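Local atomic coordinates of Csc2 (Thermofilum pendens, PDB entry 4TXD), a protein that probably binds CRISPR RNA as the Cas7-family, RRM-containing subunit of a type I-D CRISPR interference complex. Residues I53-V59 with V280-K286; Y290-T294 with K320-T324; R196-D200 with R244-L250. One frame throughout, in Å; residues are numbered along the deposited sequence. Where two conformers were deposited one is given.

In the fold
Interactions 1 and 3 belong to one antiparallel sheet, in which strand 197-204 pairs with 240-247, this with 52-61, and 52-61 with 277-288. Along the chain interaction 3 is nested within the loop closed by interaction 1, and their centres lie about 11 Å apart. Interaction 2 follows both and joins the loop leaving strand 277-288 to the end of helix 307-321, with its centre about 11 Å from that of interaction 1 and about 14 Å from that of interaction 3. E54 and R244 share a salt bridge between interactions 1 and 3, while S292 and T293 bond to E54. Interactions 1 and 3 thus build the middle of the sheet, with interaction 2 beside it.

Interaction 1: I53-V59 with V280-K286; sequences IEVVFLV and VEILGVK
In F57 a chi1 of 59° sets the ring between its own backbone N and carbonyl carbon, leading it away from I282 while CD2 still meets V280 CG1 at 4.0 Å. V55 and I282 each hold CG2 anti to the backbone N, and these two methyls touch at 3.7 Å. I282 also lays its CD1 against F57 CB. These residues share a face with V59 and V285, and helix 252-263 packs on V55 and I282. On the opposite face from V55 and F57, L58 CG rests on L283 CD1 at 3.7 Å, where helix 307-321 also packs.

At the far end E54 and K286 exchange backbone bonds, E54 N to K286 O being 2.8 Å. A water donates to both E54 OE1 and K286 O. The E54 carboxylate is buried and has further partners in R244, S292 and T293, whereas K286 NZ reaches the L321 carbonyl.

Midway the register slips by one residue. V56 O accepts L283 N at 2.9 Å and, weakly, G284 N at 3.4 Å, while V56 N returns a bond to G284 O. L283 and G284 together opposite V56 make a classic beta bulge, set in the antiparallel sheet of this RRM-like Cas7 fold.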
ATOM      1  N   ILE A  53       9.927  -7.545   5.001  1.00 26.37           N
ATOM      2  CA  ILE A  53       8.801  -8.416   5.237  1.00 27.51           C
ATOM      3  C   ILE A  53       8.003  -8.533   3.937  1.00 32.91           C
ATOM      4  O   ILE A  53       7.509  -7.532   3.410  1.00 26.62           O
ATOM      5  CB  ILE A  53       7.934  -7.886   6.366  1.00 29.42           C
ATOM      6  CG1 ILE A  53       8.776  -7.824   7.655  1.00 29.66           C
ATOM      7  CG2 ILE A  53       6.674  -8.748   6.539  1.00 28.64           C
ATOM      8  CD1 ILE A  53       8.057  -7.203   8.829  1.00 28.68           C
ATOM      9  N   GLU A  54       7.929  -9.745   3.402  1.00 25.06           N
ATOM     10  CA  GLU A  54       7.050 -10.037   2.267  1.00 25.84           C
ATOM     11  C   GLU A  54       5.612 -10.266   2.712  1.00 31.87           C
ATOM     12  O   GLU A  54       5.368 -11.003   3.671  1.00 27.02           O
ATOM     13  CB  GLU A  54       7.519 -11.276   1.512  1.00 28.60           C
ATOM     14  CG  GLU A  54       8.765 -11.119   0.698  1.00 34.41           C
ATOM     15  CD  GLU A  54       9.194 -12.441   0.113  1.00 38.79           C
ATOM     16  OE1 GLU A  54       9.692 -13.285   0.885  1.00 36.03           O
ATOM     17  OE2 GLU A  54       9.025 -12.644  -1.109  1.00 30.01           O
ATOM     18  N   VAL A  55       4.659  -9.649   2.017  1.00 21.73           N
ATOM     19  CA  VAL A  55       3.256  -9.968   2.234  1.00 18.48           C
ATOM     20  C   VAL A  55       2.613 -10.434   0.916  1.00 29.88           C
ATOM     21  O   VAL A  55       2.745  -9.778  -0.123  1.00 25.55           O
ATOM     22  CB  VAL A  55       2.477  -8.770   2.829  1.00 26.84           C
ATOM     23  CG1 VAL A  55       2.610  -7.548   1.969  1.00 39.74           C
ATOM     24  CG2 VAL A  55       1.020  -9.124   3.014  1.00 26.78           C
ATOM     25  N   VAL A  56       1.963 -11.596   0.956  1.00 23.98           N
ATOM     26  CA  VAL A  56       1.285 -12.139  -0.226  1.00 22.83           C
ATOM     27  C   VAL A  56      -0.202 -12.084   0.018  1.00 22.87           C
ATOM     28  O   VAL A  56      -0.678 -12.424   1.112  1.00 26.61           O
ATOM     29  CB  VAL A  56       1.733 -13.586  -0.540  1.00 20.79           C
ATOM     30  CG1 VAL A  56       0.881 -14.205  -1.660  1.00 24.27           C
ATOM     31  CG2 VAL A  56       3.196 -13.607  -0.935  1.00 24.90           C
ATOM     32  N   PHE A  57      -0.941 -11.642  -0.994  1.00 20.78           N
ATOM     33  CA  PHE A  57      -2.352 -11.403  -0.848  1.00 21.71           C
ATOM     34  C   PHE A  57      -3.120 -11.707  -2.130  1.00 24.71           C
ATOM     35  O   PHE A  57      -2.532 -11.875  -3.204  1.00 21.30           O
ATOM     36  CB  PHE A  57      -2.607  -9.948  -0.395  1.00 23.97           C
ATOM     37  CG  PHE A  57      -2.067  -8.891  -1.345  1.00 25.63           C
ATOM     38  CD1 PHE A  57      -0.735  -8.479  -1.280  1.00 21.67           C
ATOM     39  CD2 PHE A  57      -2.906  -8.285  -2.270  1.00 22.52           C
ATOM     40  CE1 PHE A  57      -0.245  -7.493  -2.158  1.00 22.27           C
ATOM     41  CE2 PHE A  57      -2.428  -7.298  -3.151  1.00 22.18           C
ATOM     42  CZ  PHE A  57      -1.094  -6.902  -3.086  1.00 21.09           C
ATOM     43  N   LEU A  58      -4.429 -11.780  -2.002  1.00 22.21           N
ATOM     44  CA  LEU A  58      -5.322 -11.973  -3.115  1.00 22.06           C
ATOM     45  C   LEU A  58      -6.211 -10.769  -3.301  1.00 23.35           C
ATOM     46  O   LEU A  58      -6.662 -10.205  -2.366  1.00 22.95           O
ATOM     47  CB  LEU A  58      -6.214 -13.186  -2.888  1.00 22.64           C
ATOM     48  CG  LEU A  58      -5.570 -14.549  -2.805  1.00 24.94           C
ATOM     49  CD1 LEU A  58      -6.597 -15.643  -2.610  1.00 22.10           C
ATOM     50  CD2 LEU A  58      -4.675 -14.810  -3.987  1.00 23.67           C
ATOM     51  N   VAL A  59      -6.466 -10.416  -4.543  1.00 21.29           N
ATOM     52  CA  VAL A  59      -7.455  -9.417  -4.884  1.00 19.71           C
ATOM     53  C   VAL A  59      -8.539 -10.066  -5.743  1.00 24.99           C
ATOM     54  O   VAL A  59      -8.251 -10.596  -6.818  1.00 24.46           O
ATOM     55  CB  VAL A  59      -6.838  -8.237  -5.661  1.00 20.65           C
ATOM     56  CG1 VAL A  59      -7.901  -7.167  -5.928  1.00 17.19           C
ATOM     57  CG2 VAL A  59      -5.649  -7.662  -4.890  1.00 22.07           C
ATOM     58  N   VAL A 280     -10.056  -8.025  -0.797  1.00 26.05           N
ATOM     59  CA  VAL A 280      -8.652  -8.346  -0.653  1.00 20.21           C
ATOM     60  C   VAL A 280      -8.471  -9.225   0.554  1.00 26.12           C
ATOM     61  O   VAL A 280      -9.071  -8.969   1.598  1.00 35.03           O
ATOM     62  CB  VAL A 280      -7.781  -7.066  -0.497  1.00 27.65           C
ATOM     63  CG1 VAL A 280      -6.316  -7.434  -0.295  1.00 28.90           C
ATOM     64  CG2 VAL A 280      -7.963  -6.130  -1.712  1.00 21.53           C
ATOM     65  N   GLU A 281      -7.662 -10.263   0.424  1.00 26.67           N
ATOM     66  CA  GLU A 281      -7.333 -11.118   1.562  0.62 33.96           C
ATOM     67  C   GLU A 281      -5.834 -11.269   1.721  1.00 26.60           C
ATOM     68  O   GLU A 281      -5.144 -11.640   0.772  1.00 26.71           O
ATOM     69  CB  GLU A 281      -7.944 -12.505   1.401  0.62 32.89           C
ATOM     70  CG  GLU A 281      -9.406 -12.526   1.072  0.62 31.92           C
ATOM     71  CD  GLU A 281      -9.822 -13.895   0.589  0.62 42.56           C
ATOM     72  OE1 GLU A 281      -9.854 -14.112  -0.644  0.62 23.84           O
ATOM     73  OE2 GLU A 281     -10.085 -14.760   1.451  0.62 34.86           O
ATOM     74  N   ILE A 282      -5.328 -10.997   2.924  1.00 26.98           N
ATOM     75  CA  ILE A 282      -3.921 -11.264   3.225  1.00 23.67           C
ATOM     76  C   ILE A 282      -3.780 -12.761   3.500  1.00 29.07           C
ATOM     77  O   ILE A 282      -4.531 -13.313   4.308  1.00 31.06           O
ATOM     78  CB  ILE A 282      -3.410 -10.462   4.457  1.00 23.94           C
ATOM     79  CG1 ILE A 282      -3.836  -8.991   4.374  1.00 31.01           C
ATOM     80  CG2 ILE A 282      -1.900 -10.634   4.628  1.00 25.38           C
ATOM     81  CD1 ILE A 282      -3.184  -8.219   3.240  1.00 31.94           C
ATOM     82  N   LEU A 283      -2.835 -13.413   2.855  1.00 23.50           N
ATOM     83  CA  LEU A 283      -2.618 -14.820   3.058  1.00 29.54           C
ATOM     84  C   LEU A 283      -1.429 -15.164   3.933  1.00 35.57           C
ATOM     85  O   LEU A 283      -1.419 -16.168   4.581  1.00 29.71           O
ATOM     86  CB  LEU A 283      -2.470 -15.546   1.744  1.00 26.37           C
ATOM     87  CG  LEU A 283      -3.663 -15.482   0.812  1.00 26.45           C
ATOM     88  CD1 LEU A 283      -3.416 -16.369  -0.367  1.00 30.93           C
ATOM     89  CD2 LEU A 283      -4.925 -15.877   1.511  1.00 30.39           C
ATOM     90  N   GLY A 284      -0.416 -14.335   3.922  1.00 27.53           N
ATOM     91  CA  GLY A 284       0.788 -14.694   4.650  1.00 28.88           C
ATOM     92  C   GLY A 284       1.883 -13.656   4.618  1.00 40.13           C
ATOM     93  O   GLY A 284       1.941 -12.820   3.707  1.00 27.59           O
ATOM     94  N   VAL A 285       2.748 -13.707   5.626  1.00 31.36           N
ATOM     95  CA  VAL A 285       3.918 -12.834   5.685  1.00 29.58           C
ATOM     96  C   VAL A 285       5.190 -13.635   5.949  1.00 30.51           C
ATOM     97  O   VAL A 285       5.142 -14.743   6.472  1.00 29.87           O
ATOM     98  CB  VAL A 285       3.780 -11.750   6.779  1.00 33.10           C
ATOM     99  CG1 VAL A 285       2.581 -10.862   6.509  1.00 29.52           C
ATOM    100  CG2 VAL A 285       3.674 -12.400   8.163  1.00 26.29           C
ATOM    101  N   LYS A 286       6.329 -13.071   5.571  1.00 26.39           N
ATOM    102  CA  LYS A 286       7.616 -13.681   5.853  1.00 30.69           C
ATOM    103  C   LYS A 286       8.700 -12.613   5.942  1.00 37.14           C
ATOM    104  O   LYS A 286       8.834 -11.780   5.045  1.00 31.69           O
ATOM    105  CB  LYS A 286       7.989 -14.708   4.786  1.00 30.89           C
ATOM    106  CG  LYS A 286       9.206 -15.532   5.160  1.00 37.43           C
ATOM    107  CD  LYS A 286       9.679 -16.416   4.027  1.00 35.32           C
ATOM    108  CE  LYS A 286      10.899 -17.219   4.451  1.00 50.70           C
ATOM    109  NZ  LYS A 286      11.337 -18.165   3.393  1.00 55.47           N
TER
HETATM  110  O   HOH W   1      10.838 -12.492   3.219  1.00 37.23           O

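Interaction 2: Y290-T294 with K320-T324; sequences YASTT and KLGFT
L321 and S292 lose the most surface to this contact, with T293 next. The L321 side chain points at the loop and divides its two methyls: CD1 lies 3.7 Å from T293 CB, and CD2 approaches the backbone S292 O at 4.1 Å. T293 crosses L321 at about a right angle. Its CG2, set between backbone N and carbonyl carbon while OG1 takes the position anti to N (chi1 -171°), also reaches F323 CZ at 4.0 Å.

Helix 307-321 is closed by a Schellman motif at G322, whose phi is positive. Past G322 the chain turns, and the F323 ring reaches the same loop as L321.

S292 comes at the ring from its rim: OG lies near the ring plane, 3.2 Å from F323 CE1. The hydroxyl is hydrogen-bonded to E54 OE1, which holds it beside the ring edge. The ring also packs on V56 and K286, in strands 52-61 and 277-288. An alanine in place of F323 would probably open a gap beside S292 OG and T293 CG2 and lose this packing on the sheet.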
ATOM      1  N   TYR A 290      16.453 -11.635   2.018  1.00 41.45           N
ATOM      2  CA  TYR A 290      16.079 -11.675   0.609  1.00 40.48           C
ATOM      3  C   TYR A 290      14.660 -12.209   0.418  1.00 37.12           C
ATOM      4  O   TYR A 290      14.167 -13.002   1.221  1.00 48.61           O
ATOM      5  CB  TYR A 290      17.062 -12.530  -0.185  1.00 39.22           C
ATOM      6  CG  TYR A 290      18.500 -12.054  -0.117  1.00 58.07           C
ATOM      7  CD1 TYR A 290      18.907 -10.906  -0.789  1.00 51.44           C
ATOM      8  CD2 TYR A 290      19.454 -12.759   0.608  1.00 55.66           C
ATOM      9  CE1 TYR A 290      20.221 -10.470  -0.734  1.00 65.44           C
ATOM     10  CE2 TYR A 290      20.771 -12.330   0.669  1.00 65.43           C
ATOM     11  CZ  TYR A 290      21.148 -11.187  -0.006  1.00 67.21           C
ATOM     12  OH  TYR A 290      22.454 -10.757   0.052  1.00 80.14           O
ATOM     13  N   ALA A 291      14.010 -11.762  -0.649  1.00 34.30           N
ATOM     14  CA  ALA A 291      12.655 -12.199  -0.964  1.00 33.15           C
ATOM     15  C   ALA A 291      12.648 -13.678  -1.326  1.00 35.13           C
ATOM     16  O   ALA A 291      13.606 -14.185  -1.899  1.00 37.63           O
ATOM     17  CB  ALA A 291      12.084 -11.370  -2.102  1.00 33.95           C
ATOM     18  N   SER A 292      11.567 -14.370  -0.997  1.00 33.80           N
ATOM     19  CA  SER A 292      11.498 -15.792  -1.274  1.00 33.42           C
ATOM     20  C   SER A 292      10.640 -16.096  -2.505  1.00 36.56           C
ATOM     21  O   SER A 292      10.698 -17.202  -3.041  1.00 31.92           O
ATOM     22  CB  SER A 292      10.962 -16.534  -0.051  1.00 33.33           C
ATOM     23  OG  SER A 292       9.675 -16.060   0.302  1.00 46.00           O
ATOM     24  N   THR A 293       9.864 -15.120  -2.969  1.00 27.56           N
ATOM     25  CA  THR A 293       8.968 -15.366  -4.106  1.00 26.69           C
ATOM     26  C   THR A 293       8.580 -14.059  -4.807  1.00 37.34           C
ATOM     27  O   THR A 293       9.061 -12.992  -4.429  1.00 26.06           O
ATOM     28  CB  THR A 293       7.699 -16.139  -3.658  1.00 28.80           C
ATOM     29  OG1 THR A 293       6.953 -16.548  -4.811  1.00 32.98           O
ATOM     30  CG2 THR A 293       6.813 -15.308  -2.733  1.00 28.91           C
ATOM     31  N   THR A 294       7.761 -14.144  -5.855  1.00 28.87           N
ATOM     32  CA  THR A 294       7.263 -12.949  -6.549  1.00 22.93           C
ATOM     33  C   THR A 294       5.829 -13.203  -6.964  1.00 29.37           C
ATOM     34  O   THR A 294       5.444 -14.355  -7.178  1.00 24.75           O
ATOM     35  CB  THR A 294       8.084 -12.569  -7.824  1.00 30.05           C
ATOM     36  OG1 THR A 294       7.848 -13.525  -8.866  1.00 23.77           O
ATOM     37  CG2 THR A 294       9.601 -12.456  -7.548  1.00 31.05           C
ATOM     38  N   LYS A 320       5.158 -24.069   2.422  1.00 35.67           N
ATOM     39  CA  LYS A 320       6.435 -24.630   2.000  1.00 33.47           C
ATOM     40  C   LYS A 320       7.535 -23.571   1.909  1.00 47.02           C
ATOM     41  O   LYS A 320       8.716 -23.882   2.083  1.00 44.74           O
ATOM     42  CB  LYS A 320       6.298 -25.344   0.653  1.00 47.07           C
ATOM     43  CG  LYS A 320       5.314 -26.498   0.656  1.00 61.75           C
ATOM     44  CD  LYS A 320       5.575 -27.437  -0.514  1.00 82.38           C
ATOM     45  CE  LYS A 320       4.385 -28.348  -0.787  1.00 80.48           C
ATOM     46  NZ  LYS A 320       3.250 -27.606  -1.413  1.00 97.80           N
ATOM     47  N   LEU A 321       7.152 -22.326   1.636  1.00 39.48           N
ATOM     48  CA  LEU A 321       8.121 -21.241   1.486  1.00 39.53           C
ATOM     49  C   LEU A 321       8.537 -20.650   2.834  1.00 38.15           C
ATOM     50  O   LEU A 321       9.449 -19.826   2.898  1.00 37.95           O
ATOM     51  CB  LEU A 321       7.556 -20.136   0.586  1.00 41.23           C
ATOM     52  CG  LEU A 321       7.663 -20.384  -0.921  1.00 35.38           C
ATOM     53  CD1 LEU A 321       7.009 -19.251  -1.705  1.00 34.79           C
ATOM     54  CD2 LEU A 321       9.111 -20.549  -1.319  1.00 42.14           C
ATOM     55  N   GLY A 322       7.859 -21.063   3.899  1.00 37.77           N
ATOM     56  CA  GLY A 322       8.213 -20.623   5.235  1.00 43.32           C
ATOM     57  C   GLY A 322       7.479 -19.373   5.672  1.00 46.90           C
ATOM     58  O   GLY A 322       7.926 -18.678   6.582  1.00 39.49           O
ATOM     59  N   PHE A 323       6.359 -19.085   5.011  1.00 34.12           N
ATOM     60  CA  PHE A 323       5.494 -17.963   5.370  1.00 33.16           C
ATOM     61  C   PHE A 323       4.650 -18.263   6.601  1.00 35.21           C
ATOM     62  O   PHE A 323       4.205 -19.390   6.801  1.00 38.37           O
ATOM     63  CB  PHE A 323       4.555 -17.607   4.208  1.00 39.53           C
ATOM     64  CG  PHE A 323       5.159 -16.689   3.182  1.00 26.70           C
ATOM     65  CD1 PHE A 323       6.159 -17.131   2.323  1.00 32.04           C
ATOM     66  CD2 PHE A 323       4.685 -15.388   3.050  1.00 26.24           C
ATOM     67  CE1 PHE A 323       6.711 -16.282   1.367  1.00 29.89           C
ATOM     68  CE2 PHE A 323       5.221 -14.531   2.103  1.00 22.79           C
ATOM     69  CZ  PHE A 323       6.241 -14.973   1.258  1.00 26.58           C
ATOM     70  N   THR A 324       4.416 -17.237   7.411  1.00 29.29           N
ATOM     71  CA  THR A 324       3.474 -17.324   8.509  1.00 37.65           C
ATOM     72  C   THR A 324       2.096 -16.964   8.007  1.00 42.83           C
ATOM     73  O   THR A 324       1.896 -15.858   7.504  1.00 34.68           O
ATOM     74  CB  THR A 324       3.847 -16.379   9.656  1.00 33.07           C
ATOM     75  OG1 THR A 324       5.167 -16.689  10.112  1.00 37.71           O
ATOM     76  CG2 THR A 324       2.846 -16.493  10.791  1.00 33.96           C
TER

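Interaction 3: R196-D200 with R244-L250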
ATOM      1  N   ARG A 196       8.157   2.841   1.652  1.00 19.03           N
ATOM      2  CA  ARG A 196       8.709   1.701   2.370  1.00 20.40           C
ATOM      3  C   ARG A 196       7.819   0.473   2.127  1.00 20.63           C
ATOM      4  O   ARG A 196       8.027  -0.592   2.700  1.00 22.05           O
ATOM      5  CB  ARG A 196       8.834   2.023   3.874  1.00 19.43           C
ATOM      6  CG  ARG A 196      10.183   2.691   4.250  1.00 21.14           C
ATOM      7  CD  ARG A 196      10.223   3.137   5.728  1.00 21.66           C
ATOM      8  NE  ARG A 196       9.262   4.204   5.955  1.00 22.91           N
ATOM      9  CZ  ARG A 196       8.626   4.444   7.098  1.00 20.64           C
ATOM     10  NH1 ARG A 196       8.847   3.692   8.175  1.00 21.17           N
ATOM     11  NH2 ARG A 196       7.768   5.449   7.148  1.00 22.27           N
ATOM     12  N   VAL A 197       6.829   0.659   1.264  1.00 20.02           N
ATOM     13  CA  VAL A 197       5.916  -0.408   0.826  1.00 19.69           C
ATOM     14  C   VAL A 197       6.037  -0.528  -0.696  1.00 19.34           C
ATOM     15  O   VAL A 197       5.536   0.321  -1.427  1.00 21.82           O
ATOM     16  CB  VAL A 197       4.447  -0.109   1.222  1.00 22.97           C
ATOM     17  CG1 VAL A 197       3.489  -1.218   0.731  1.00 20.14           C
ATOM     18  CG2 VAL A 197       4.332   0.092   2.740  1.00 17.74           C
ATOM     19  N   ARG A 198       6.755  -1.547  -1.162  1.00 19.48           N
ATOM     20  CA  ARG A 198       6.987  -1.742  -2.589  0.57 22.16           C
ATOM     21  C   ARG A 198       6.115  -2.873  -3.132  1.00 17.83           C
ATOM     22  O   ARG A 198       6.280  -4.021  -2.734  1.00 22.10           O
ATOM     23  CB  ARG A 198       8.457  -2.063  -2.860  0.57 27.58           C
ATOM     24  CG  ARG A 198       9.410  -0.900  -2.664  0.57 31.49           C
ATOM     25  CD  ARG A 198      10.471  -0.885  -3.762  0.57 38.47           C
ATOM     26  NE  ARG A 198      11.830  -1.039  -3.249  0.57 46.82           N
ATOM     27  CZ  ARG A 198      12.545  -2.160  -3.329  0.57 49.15           C
ATOM     28  NH1 ARG A 198      12.035  -3.245  -3.899  0.57 29.40           N
ATOM     29  NH2 ARG A 198      13.775  -2.197  -2.836  0.57 51.90           N
ATOM     30  N   PHE A 199       5.213  -2.554  -4.045  1.00 17.41           N
ATOM     31  CA  PHE A 199       4.338  -3.576  -4.628  1.00 18.88           C
ATOM     32  C   PHE A 199       4.940  -4.228  -5.866  1.00 18.31           C
ATOM     33  O   PHE A 199       5.491  -3.534  -6.725  1.00 22.59           O
ATOM     34  CB  PHE A 199       2.983  -2.987  -5.021  1.00 16.42           C
ATOM     35  CG  PHE A 199       2.080  -2.693  -3.864  1.00 21.87           C
ATOM     36  CD1 PHE A 199       1.351  -3.709  -3.258  1.00 20.54           C
ATOM     37  CD2 PHE A 199       1.949  -1.391  -3.390  1.00 20.17           C
ATOM     38  CE1 PHE A 199       0.503  -3.440  -2.184  1.00 26.02           C
ATOM     39  CE2 PHE A 199       1.106  -1.108  -2.322  1.00 21.68           C
ATOM     40  CZ  PHE A 199       0.383  -2.130  -1.712  1.00 23.44           C
ATOM     41  N   ASP A 200       4.798  -5.551  -5.969  1.00 18.79           N
ATOM     42  CA  ASP A 200       4.855  -6.235  -7.266  1.00 17.00           C
ATOM     43  C   ASP A 200       3.618  -5.810  -8.052  1.00 16.46           C
ATOM     44  O   ASP A 200       2.659  -5.308  -7.466  1.00 18.21           O
ATOM     45  CB  ASP A 200       4.842  -7.766  -7.115  1.00 17.27           C
ATOM     46  CG  ASP A 200       6.136  -8.341  -6.608  1.00 22.11           C
ATOM     47  OD1 ASP A 200       7.051  -7.587  -6.218  1.00 21.51           O
ATOM     48  OD2 ASP A 200       6.220  -9.592  -6.583  1.00 20.83           O
ATOM     49  N   ARG A 244       1.826  -9.268  -4.230  1.00 20.65           N
ATOM     50  CA  ARG A 244       2.911  -9.351  -3.256  1.00 19.72           C
ATOM     51  C   ARG A 244       3.450  -7.946  -3.008  1.00 24.79           C
ATOM     52  O   ARG A 244       3.563  -7.139  -3.942  1.00 21.82           O
ATOM     53  CB  ARG A 244       4.036 -10.270  -3.746  1.00 18.78           C
ATOM     54  CG  ARG A 244       5.155 -10.526  -2.715  1.00 22.47           C
ATOM     55  CD  ARG A 244       6.337 -11.260  -3.342  1.00 20.01           C
ATOM     56  NE  ARG A 244       7.160 -10.337  -4.119  1.00 25.44           N
ATOM     57  CZ  ARG A 244       8.337  -9.861  -3.729  1.00 25.33           C
ATOM     58  NH1 ARG A 244       8.878 -10.253  -2.573  1.00 23.48           N
ATOM     59  NH2 ARG A 244       8.986  -9.010  -4.511  1.00 22.75           N
ATOM     60  N   ALA A 245       3.780  -7.659  -1.752  1.00 22.30           N
ATOM     61  CA  ALA A 245       4.442  -6.408  -1.404  1.00 22.77           C
ATOM     62  C   ALA A 245       5.624  -6.673  -0.487  1.00 24.95           C
ATOM     63  O   ALA A 245       5.645  -7.665   0.250  1.00 26.70           O
ATOM     64  CB  ALA A 245       3.462  -5.439  -0.755  1.00 21.56           C
ATOM     65  N   GLU A 246       6.631  -5.808  -0.575  1.00 19.22           N
ATOM     66  CA  GLU A 246       7.748  -5.844   0.365  1.00 22.24           C
ATOM     67  C   GLU A 246       7.683  -4.621   1.283  1.00 20.16           C
ATOM     68  O   GLU A 246       7.576  -3.483   0.817  1.00 23.90           O
ATOM     69  CB  GLU A 246       9.087  -5.904  -0.378  1.00 22.91           C
ATOM     70  CG  GLU A 246       9.344  -7.260  -1.016  1.00 23.87           C
ATOM     71  CD  GLU A 246      10.712  -7.345  -1.665  1.00 33.94           C
ATOM     72  OE1 GLU A 246      11.523  -6.410  -1.474  1.00 33.77           O
ATOM     73  OE2 GLU A 246      10.973  -8.339  -2.374  1.00 34.71           O
ATOM     74  N   LEU A 247       7.703  -4.877   2.587  1.00 22.95           N
ATOM     75  CA  LEU A 247       7.560  -3.840   3.607  1.00 20.65           C
ATOM     76  C   LEU A 247       8.890  -3.729   4.340  1.00 23.52           C
ATOM     77  O   LEU A 247       9.355  -4.705   4.914  1.00 25.83           O
ATOM     78  CB  LEU A 247       6.425  -4.173   4.585  1.00 21.93           C
ATOM     79  CG  LEU A 247       4.993  -3.865   4.138  1.00 29.64           C
ATOM     80  CD1 LEU A 247       4.639  -4.528   2.807  1.00 29.96           C
ATOM     81  CD2 LEU A 247       3.987  -4.275   5.221  1.00 29.50           C
ATOM     82  N   VAL A 248       9.522  -2.560   4.279  1.00 25.75           N
ATOM     83  CA  VAL A 248      10.855  -2.401   4.863  1.00 24.66           C
ATOM     84  C   VAL A 248      10.906  -1.248   5.867  1.00 28.18           C
ATOM     85  O   VAL A 248      10.231  -0.233   5.693  1.00 22.72           O
ATOM     86  CB  VAL A 248      11.937  -2.160   3.766  1.00 28.36           C
ATOM     87  CG1 VAL A 248      12.050  -3.365   2.850  1.00 35.93           C
ATOM     88  CG2 VAL A 248      11.607  -0.937   2.953  1.00 27.70           C
ATOM     89  N   ASP A 249      11.697  -1.429   6.922  1.00 25.30           N
ATOM     90  CA  ASP A 249      11.964  -0.383   7.912  1.00 24.90           C
ATOM     91  C   ASP A 249      10.705   0.208   8.531  1.00 26.43           C
ATOM     92  O   ASP A 249      10.662   1.394   8.864  1.00 27.21           O
ATOM     93  CB  ASP A 249      12.811   0.727   7.279  1.00 25.92           C
ATOM     94  CG  ASP A 249      14.173   0.230   6.859  1.00 35.57           C
ATOM     95  OD1 ASP A 249      14.713  -0.645   7.567  1.00 32.28           O
ATOM     96  OD2 ASP A 249      14.695   0.690   5.823  1.00 33.72           O
ATOM     97  N   LEU A 250       9.679  -0.626   8.690  1.00 25.14           N
ATOM     98  CA  LEU A 250       8.460  -0.203   9.355  1.00 22.43           C
ATOM     99  C   LEU A 250       8.506  -0.516  10.843  1.00 22.67           C
ATOM    100  O   LEU A 250       9.150  -1.476  11.267  1.00 25.11           O
ATOM    101  CB  LEU A 250       7.225  -0.889   8.746  1.00 26.82           C
ATOM    102  CG  LEU A 250       6.927  -0.664   7.264  1.00 25.08           C
ATOM    103  CD1 LEU A 250       5.586  -1.276   6.931  1.00 23.17           C
ATOM    104  CD2 LEU A 250       6.931   0.827   6.940  1.00 21.65           C
TER
HETATM  105  O   HOH W   2       1.272  -7.344  -6.243  1.00 18.73           O
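D200 and R244 carry the charged part of the contact. R244 grips the carboxylate side-on: NE reaches OD2 of D200 at 2.7 Å, nearly straight at 178°, and NH2 reaches OD1 at 2.9 Å. OD2 lies in the guanidinium plane but is met from above its own carboxylate plane, because the two flat groups are turned 54° against each other. The R244 chain leaves with CG anti to the backbone N and bends at chi3 (78°), which turns the guanidinium along its own strand, toward E246. There NH1 and NH2 both bond E246 OE2, with 2.8 Å from NH1 to OE2. NH1 also pairs with E54, so three carboxylates surround this arginine and probably stabilise its charge. OE1 of E246 has R52 as its partner.

Among the remaining hydrogen bonds, R198 and E246 exchange two through their backbones, flanked by V248 N to R196 O and D200 N to R244 O. R196 NH1 points in its guanidinium plane at D249 O, 3.0 Å away, arriving from above that carbonyl's plane. L250 CD2 lies over one face of the same R196 guanidinium, 3.7 Å from NH1.

Apolar contacts are fewer. F199 CD1 meets A245 CB at 3.7 Å, and V197 runs side by side with L247.

Strand 240-247 lies between 197-204 and 52-61. Helix 252-263 packs on V197, F199 and L247, helix 94-115 on F199, and R196 NH2 bonds T172 O in helix 169-174; the side chain of R196 lies about 11 Å from the bound zinc ion.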